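Local coordinates for protein fumarylacetoacetate hydrolase (Burkholderia xenovorans, PDB 5TI1) that probably hydrolyses fumarylacetoacetate to fumarate and acetoacetate, the last step of phenylalanine and tyrosine breakdown, in an active site that holds a magnesium ion, at residues B[98-101]-B[102-106]; B[177-181]-B[182-186]; B[241-244]-B[245-249]. One frame throughout, in Å; residues are numbered along the deposited sequence.

Contact 1 (B[98-101]-B[102-106]); sequences IALG and RDAWR
Where two helices follow each other almost directly, the indole of Trp-105 reaches back to the helix before it and gives its N-H to Ile-98. Trp-105 NE1 lies 2.9 Å from Ile-98 O, with an N-H...O angle of 152°. The bond uses a lone pair in the carbonyl plane, and the oxygen also sits near the plane of the indole, at its edge. The same oxygen accepts from Gly-101 N, at 2.9 Å from Ile-98 O, so one carbonyl serves the turn and the ring together. Ile-98 CG2 crosses obliquely to Trp-105 CZ2, 3.9 Å away.

A second carbonyl, that of Gly-101, covers a face of the indole, with Gly-101 C offset toward the rim. Its oxygen starts the next helix by accepting from Trp-105 N (3.2 Å between Trp-105 N and Gly-101 O) and, more weakly, from Ala-104 N. With chi1 at -41°, Trp-105 CG stays beside its own backbone N, which lays the ring against the linker. Farther out, Leu-100 CB meets Ala-104 CB at 3.5 Å, and a water bridges Leu-100 O to Ala-104 N, the latter by a weak bond.

Gly-101 makes the bend possible: it leaves the first helix with positive phi (96°) and is the N-cap of the second. Around this joint, Phe-253 meets the Trp-105 ring edge-to-face, while Val-146 and Val-369 back Ile-98, and Arg-106 forms a salt bridge with Asp-294. The chemistry implies a restrained ring: an in-plane N-H bond at its edge and a peptide over one face limit how the buried indole can turn.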
loop_
_atom_site.group_PDB
_atom_site.type_symbol
_atom_site.label_atom_id
_atom_site.label_comp_id
_atom_site.label_asym_id
_atom_site.label_seq_id
_atom_site.Cartn_x
_atom_site.Cartn_y
_atom_site.Cartn_z
ATOM N N ILE B 98 -4.744 -2.361 19.415
ATOM C CA ILE B 98 -3.422 -1.742 19.310
ATOM C C ILE B 98 -3.527 -0.227 19.441
ATOM O O ILE B 98 -2.751 0.410 20.173
ATOM C CB ILE B 98 -2.740 -2.143 17.988
ATOM C CG1 ILE B 98 -2.381 -3.627 17.989
ATOM C CG2 ILE B 98 -1.483 -1.338 17.784
ATOM C CD1 ILE B 98 -2.019 -4.172 16.587
ATOM N N ALA B 99 -4.508 0.371 18.757
ATOM C CA ALA B 99 -4.685 1.821 18.799
ATOM C C ALA B 99 -4.833 2.349 20.220
ATOM O O ALA B 99 -4.575 3.533 20.456
ATOM C CB ALA B 99 -5.904 2.226 17.970
ATOM N N LEU B 100 -5.213 1.492 21.175
ATOM C CA LEU B 100 -5.366 1.930 22.556
ATOM C C LEU B 100 -4.054 2.394 23.171
ATOM O O LEU B 100 -4.075 3.055 24.212
ATOM C CB LEU B 100 -5.962 0.807 23.403
ATOM C CG LEU B 100 -7.428 0.487 23.147
ATOM C CD1 LEU B 100 -7.883 -0.570 24.134
ATOM C CD2 LEU B 100 -8.256 1.765 23.274
ATOM N N GLY B 101 -2.920 2.056 22.571
ATOM C CA GLY B 101 -1.644 2.582 23.004
ATOM C C GLY B 101 -0.918 1.649 23.959
ATOM O O GLY B 101 -1.483 0.717 24.538
ATOM N N ARG B 102 0.363 1.970 24.153
ATOM C CA ARG B 102 1.285 1.072 24.837
ATOM C C ARG B 102 0.904 0.842 26.297
ATOM O O ARG B 102 1.129 -0.254 26.821
ATOM C CB ARG B 102 2.706 1.624 24.735
ATOM C CG ARG B 102 3.774 0.647 25.166
ATOM C CD ARG B 102 5.156 1.168 24.835
ATOM N NE ARG B 102 5.498 2.341 25.624
ATOM C CZ ARG B 102 6.721 2.858 25.692
ATOM N NH1 ARG B 102 6.945 3.933 26.436
ATOM N NH2 ARG B 102 7.718 2.298 25.016
ATOM N N ASP B 103 0.352 1.851 26.979
ATOM C CA ASP B 103 -0.143 1.609 28.335
ATOM C C ASP B 103 -1.214 0.524 28.353
ATOM O O ASP B 103 -1.301 -0.251 29.314
ATOM C CB ASP B 103 -0.695 2.895 28.945
ATOM C CG ASP B 103 0.397 3.885 29.306
ATOM O OD1 ASP B 103 1.590 3.525 29.200
ATOM O OD2 ASP B 103 0.053 5.022 29.688
ATOM N N ALA B 104 -2.028 0.443 27.301
ATOM C CA ALA B 104 -3.033 -0.610 27.230
ATOM C C ALA B 104 -2.389 -1.973 27.003
ATOM O O ALA B 104 -2.729 -2.946 27.685
ATOM C CB ALA B 104 -4.047 -0.299 26.129
ATOM N N TRP B 105 -1.450 -2.063 26.050
ATOM C CA TRP B 105 -0.807 -3.346 25.775
ATOM C C TRP B 105 -0.171 -3.912 27.035
ATOM O O TRP B 105 -0.215 -5.126 27.274
ATOM C CB TRP B 105 0.267 -3.213 24.693
ATOM C CG TRP B 105 -0.072 -2.338 23.538
ATOM C CD1 TRP B 105 -1.310 -2.054 23.048
ATOM C CD2 TRP B 105 0.859 -1.627 22.726
ATOM N NE1 TRP B 105 -1.207 -1.206 21.972
ATOM C CE2 TRP B 105 0.118 -0.924 21.758
ATOM C CE3 TRP B 105 2.252 -1.510 22.727
ATOM C CZ2 TRP B 105 0.720 -0.108 20.807
ATOM C CZ3 TRP B 105 2.851 -0.704 21.779
ATOM C CH2 TRP B 105 2.084 -0.013 20.831
ATOM N N ARG B 106 0.423 -3.042 27.855
ATOM C CA ARG B 106 1.141 -3.519 29.030
ATOM C C ARG B 106 0.186 -3.876 30.157
ATOM O O ARG B 106 0.378 -4.895 30.828
ATOM C CB ARG B 106 2.156 -2.472 29.475
ATOM C CG ARG B 106 3.255 -2.262 28.461
ATOM C CD ARG B 106 4.266 -1.217 28.912
ATOM N NE ARG B 106 5.413 -1.186 28.009
ATOM C CZ ARG B 106 6.475 -0.403 28.162
ATOM N NH1 ARG B 106 6.538 0.443 29.184
ATOM N NH2 ARG B 106 7.468 -0.457 27.282
HETATM O O HOH W 1 -2.711 3.239 26.407
#

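Contact 2 (B[177-181]-B[182-186]); sequences PNWSE and MPIGY
Asn-178 and Met-182 meet across a turn whose first residues have helical backbone angles without a helix's regular bonds; it leads, through an inverse gamma turn centred on Pro-183, into strand 185-188, outermost within this chain in a mixed sheet. The tight part lies at the turn. Asn-178 O accepts from Glu-181 N at 3.1 Å and, by a weak, bent bond, from Met-182 N. Met-182 CG also lies close, 3.4 Å from Asn-178 O; the Met-182 chi1 of 67° tucks CG between its backbone N and carbonyl carbon. Nearby, Trp-179 O and Met-182 O, both acceptors, are 3.0 Å apart without a bond; Trp-179 O takes hydrogen bonds from Trp-351 NE1 and a water.

The other side is packed less closely. Ile-184 crosses Trp-179 at about a right angle, its CD1 no nearer than 4.1 Å to Trp-179 CD1, while its other branch, CG2, comes just as near to Asn-178 ND2. That amide nitrogen finds its bonds across the dimer interface, at the carbonyls of Trp-269 and Val-272 of the second subunit, whose Arg-214 also pairs with Glu-181. The indole N-H of Trp-179 goes to the backbone O of Tyr-155, a residue predicted to bind substrate, so the turn borders both the probable active site and the partner subunit. A single water links turn and strand: it donates to Trp-179 O, accepts from Ile-184 N at 3.0 Å from that nitrogen, and rests 3.1 Å above the plane of the Trp-179 indole, displaced toward the rim.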
loop_
_atom_site.group_PDB
_atom_site.type_symbol
_atom_site.label_atom_id
_atom_site.label_comp_id
_atom_site.label_asym_id
_atom_site.label_seq_id
_atom_site.Cartn_x
_atom_site.Cartn_y
_atom_site.Cartn_z
ATOM N N PRO B 177 26.598 2.270 -3.464
ATOM C CA PRO B 177 26.988 3.267 -2.456
ATOM C C PRO B 177 25.838 3.734 -1.573
ATOM O O PRO B 177 26.047 3.955 -0.376
ATOM C CB PRO B 177 27.572 4.405 -3.308
ATOM C CG PRO B 177 26.971 4.219 -4.657
ATOM C CD PRO B 177 26.842 2.742 -4.836
ATOM N N ASN B 178 24.621 3.861 -2.100
ATOM C CA ASN B 178 23.540 4.330 -1.236
ATOM C C ASN B 178 23.156 3.309 -0.162
ATOM O O ASN B 178 22.510 3.687 0.822
ATOM C CB ASN B 178 22.311 4.716 -2.071
ATOM C CG ASN B 178 21.751 3.550 -2.874
ATOM O OD1 ASN B 178 22.412 2.530 -3.052
ATOM N ND2 ASN B 178 20.533 3.710 -3.377
ATOM N N TRP B 179 23.544 2.034 -0.319
ATOM C CA TRP B 179 23.066 0.996 0.595
ATOM C C TRP B 179 23.584 1.208 2.018
ATOM O O TRP B 179 22.864 0.958 2.994
ATOM C CB TRP B 179 23.466 -0.400 0.086
ATOM C CG TRP B 179 22.794 -1.489 0.872
ATOM C CD1 TRP B 179 21.629 -2.132 0.560
ATOM C CD2 TRP B 179 23.221 -2.020 2.130
ATOM N NE1 TRP B 179 21.314 -3.044 1.539
ATOM C CE2 TRP B 179 22.276 -2.996 2.514
ATOM C CE3 TRP B 179 24.325 -1.783 2.960
ATOM C CZ2 TRP B 179 22.400 -3.729 3.695
ATOM C CZ3 TRP B 179 24.441 -2.506 4.134
ATOM C CH2 TRP B 179 23.481 -3.463 4.493
ATOM N N SER B 180 24.828 1.649 2.162
ATOM C CA SER B 180 25.404 1.870 3.481
ATOM C C SER B 180 25.114 3.268 4.022
ATOM O O SER B 180 25.563 3.594 5.125
ATOM C CB SER B 180 26.913 1.613 3.441
ATOM O OG SER B 180 27.183 0.257 3.090
ATOM N N GLU B 181 24.370 4.088 3.275
ATOM C CA GLU B 181 23.960 5.413 3.725
ATOM C C GLU B 181 22.497 5.472 4.142
ATOM O O GLU B 181 22.099 6.439 4.798
ATOM C CB GLU B 181 24.215 6.454 2.627
ATOM C CG GLU B 181 25.683 6.586 2.225
ATOM C CD GLU B 181 26.462 7.553 3.116
ATOM O OE1 GLU B 181 25.828 8.237 3.945
ATOM O OE2 GLU B 181 27.699 7.631 2.976
ATOM N N MET B 182 21.687 4.474 3.787
ATOM C CA MET B 182 20.276 4.517 4.136
ATOM C C MET B 182 19.719 3.104 4.137
ATOM O O MET B 182 20.203 2.243 3.390
ATOM C CB MET B 182 19.490 5.392 3.151
ATOM C CG MET B 182 19.433 4.815 1.759
ATOM S SD MET B 182 18.321 5.697 0.664
ATOM C CE MET B 182 19.165 7.270 0.568
ATOM N N PRO B 183 18.717 2.832 4.951
ATOM C CA PRO B 183 18.009 1.559 4.823
ATOM C C PRO B 183 17.044 1.613 3.649
ATOM O O PRO B 183 15.879 1.984 3.823
ATOM C CB PRO B 183 17.283 1.422 6.166
ATOM C CG PRO B 183 17.139 2.839 6.664
ATOM C CD PRO B 183 18.326 3.590 6.154
ATOM N N ILE B 184 17.519 1.268 2.450
ATOM C CA ILE B 184 16.660 1.369 1.279
ATOM C C ILE B 184 15.464 0.427 1.427
ATOM O O ILE B 184 15.519 -0.600 2.121
ATOM C CB ILE B 184 17.421 1.072 -0.024
ATOM C CG1 ILE B 184 17.817 -0.394 -0.092
ATOM C CG2 ILE B 184 18.644 1.979 -0.175
ATOM C CD1 ILE B 184 18.347 -0.788 -1.438
ATOM N N GLY B 185 14.372 0.790 0.763
ATOM C CA GLY B 185 13.136 0.037 0.847
ATOM C C GLY B 185 12.189 0.488 -0.242
ATOM O O GLY B 185 12.473 1.419 -1.001
ATOM N N TYR B 186 11.042 -0.184 -0.295
ATOM C CA TYR B 186 10.034 0.073 -1.316
ATOM C C TYR B 186 8.665 -0.188 -0.692
ATOM O O TYR B 186 8.558 -0.886 0.319
ATOM C CB TYR B 186 10.274 -0.800 -2.565
ATOM C CG TYR B 186 10.068 -2.286 -2.322
ATOM C CD1 TYR B 186 11.042 -3.054 -1.699
ATOM C CD2 TYR B 186 8.884 -2.916 -2.704
ATOM C CE1 TYR B 186 10.841 -4.423 -1.461
ATOM C CE2 TYR B 186 8.677 -4.271 -2.471
ATOM C CZ TYR B 186 9.653 -5.024 -1.847
ATOM O OH TYR B 186 9.429 -6.374 -1.613
HETATM O O HOH W 2 19.963 -0.468 2.796
#

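Contact 3 (B[241-244]-B[245-249]); sequences EPVT and CADAE
Thr-244 is the N-cap of the short, weakly bonded helix 245-248, and its hydroxyl makes the capping bond. Asp-247 N donates to Thr-244 OG1 at 3.2 Å with an N-H...O angle of 138°, and adds a weak bond to Thr-244 O. A chi1 of 70° sets OG1 between the backbone N and the carbonyl carbon of Thr-244, where it faces the first turn.

Water supplies the return link. Thr-244 N gives its hydrogen to a water 2.8 Å away, and the water donates in turn to Asp-247 OD2, 3.0 Å from the water oxygen; the same carboxylate oxygen is bonded to His-251. The Val-243 side chain crosses that of Asp-247 at about a right angle.

In the apolar packing, Val-243 CG1 approaches Ala-248 CA to 3.7 Å, while Cys-245 and Ala-248 rest on helix 353-362.

The threonine N-cap resembles a capping box, but only the OG1 bond is direct; the reciprocal link, from cap N-H to carboxylate, runs through water. It is a water-mediated variant, opening a helix that lies along the chain between strands 223-233 and 252-263.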
loop_
_atom_site.group_PDB
_atom_site.type_symbol
_atom_site.label_atom_id
_atom_site.label_comp_id
_atom_site.label_asym_id
_atom_site.label_seq_id
_atom_site.Cartn_x
_atom_site.Cartn_y
_atom_site.Cartn_z
ATOM N N GLU B 241 5.396 14.851 9.528
ATOM C CA GLU B 241 6.003 14.881 10.860
ATOM C C GLU B 241 6.893 13.659 11.056
ATOM O O GLU B 241 6.417 12.591 11.478
ATOM C CB GLU B 241 4.930 14.948 11.944
ATOM C CG GLU B 241 4.200 16.291 11.995
ATOM C CD GLU B 241 3.275 16.435 13.200
ATOM O OE1 GLU B 241 2.528 17.441 13.255
ATOM O OE2 GLU B 241 3.298 15.553 14.088
ATOM N N PRO B 242 8.191 13.772 10.775
ATOM C CA PRO B 242 9.088 12.611 10.899
ATOM C C PRO B 242 9.095 12.014 12.304
ATOM O O PRO B 242 8.857 12.704 13.296
ATOM C CB PRO B 242 10.461 13.195 10.547
ATOM C CG PRO B 242 10.151 14.380 9.685
ATOM C CD PRO B 242 8.890 14.961 10.261
ATOM N N VAL B 243 9.379 10.709 12.374
ATOM C CA VAL B 243 9.651 10.013 13.633
ATOM C C VAL B 243 11.161 9.941 13.814
ATOM O O VAL B 243 11.868 9.444 12.928
ATOM C CB VAL B 243 9.040 8.604 13.643
ATOM C CG1 VAL B 243 9.332 7.907 14.970
ATOM C CG2 VAL B 243 7.555 8.667 13.382
ATOM N N THR B 244 11.666 10.446 14.944
ATOM C CA THR B 244 13.105 10.410 15.165
ATOM C C THR B 244 13.548 8.985 15.472
ATOM O O THR B 244 12.757 8.127 15.891
ATOM C CB THR B 244 13.549 11.351 16.303
ATOM O OG1 THR B 244 13.096 10.853 17.568
ATOM C CG2 THR B 244 13.014 12.776 16.090
ATOM N N CYS B 245 14.833 8.728 15.235
ATOM C CA CYS B 245 15.346 7.384 15.454
ATOM C C CYS B 245 15.200 6.987 16.914
ATOM O O CYS B 245 14.805 5.857 17.224
ATOM C CB CYS B 245 16.801 7.296 15.007
ATOM S SG CYS B 245 17.364 5.608 14.826
ATOM N N ALA B 246 15.492 7.919 17.826
ATOM C CA ALA B 246 15.380 7.630 19.251
ATOM C C ALA B 246 13.941 7.340 19.663
ATOM O O ALA B 246 13.710 6.587 20.617
ATOM C CB ALA B 246 15.942 8.799 20.065
ATOM N N ASP B 247 12.968 7.929 18.972
ATOM C CA ASP B 247 11.564 7.769 19.321
ATOM C C ASP B 247 10.917 6.591 18.603
ATOM O O ASP B 247 9.785 6.227 18.934
ATOM C CB ASP B 247 10.801 9.068 19.002
ATOM C CG ASP B 247 9.336 9.022 19.417
ATOM O OD1 ASP B 247 9.050 8.591 20.556
ATOM O OD2 ASP B 247 8.470 9.434 18.606
ATOM N N ALA B 248 11.640 5.963 17.680
ATOM C CA ALA B 248 11.022 5.058 16.711
ATOM C C ALA B 248 10.396 3.838 17.382
ATOM O O ALA B 248 9.249 3.479 17.086
ATOM C CB ALA B 248 12.065 4.635 15.681
ATOM N N GLU B 249 11.137 3.182 18.293
ATOM C CA GLU B 249 10.693 1.890 18.818
ATOM C C GLU B 249 9.396 2.011 19.610
ATOM O O GLU B 249 8.605 1.060 19.657
ATOM C CB GLU B 249 11.789 1.256 19.682
ATOM C CG GLU B 249 12.942 0.665 18.884
ATOM C CD GLU B 249 13.946 -0.070 19.764
ATOM O OE1 GLU B 249 13.572 -0.471 20.884
ATOM O OE2 GLU B 249 15.104 -0.253 19.333
HETATM O O HOH W 3 9.817 11.487 16.802
#

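In the fold
All three contacts are local turns with one bridging water each, yet their surroundings set their chemistry. Contact 2 is the buried one, beside the probable active site and against the second subunit, and much of its polar bonding is met by residues beyond the turn. Contacts 1 and 3 are partly buried, lie away from the metal and the predicted substrate sites, and both start a helix: contact 1 with a glycine N-cap, its indole N-H tied back to the preceding helix; contact 3 with a threonine hydroxyl. Contact 1 belongs to the N-terminal family region and the other two to the C-terminal one, although contacts 1 and 3 come within about 6 Å at their nearest atoms. Contacts 2 and 3 share helix 353-362 as a neighbour.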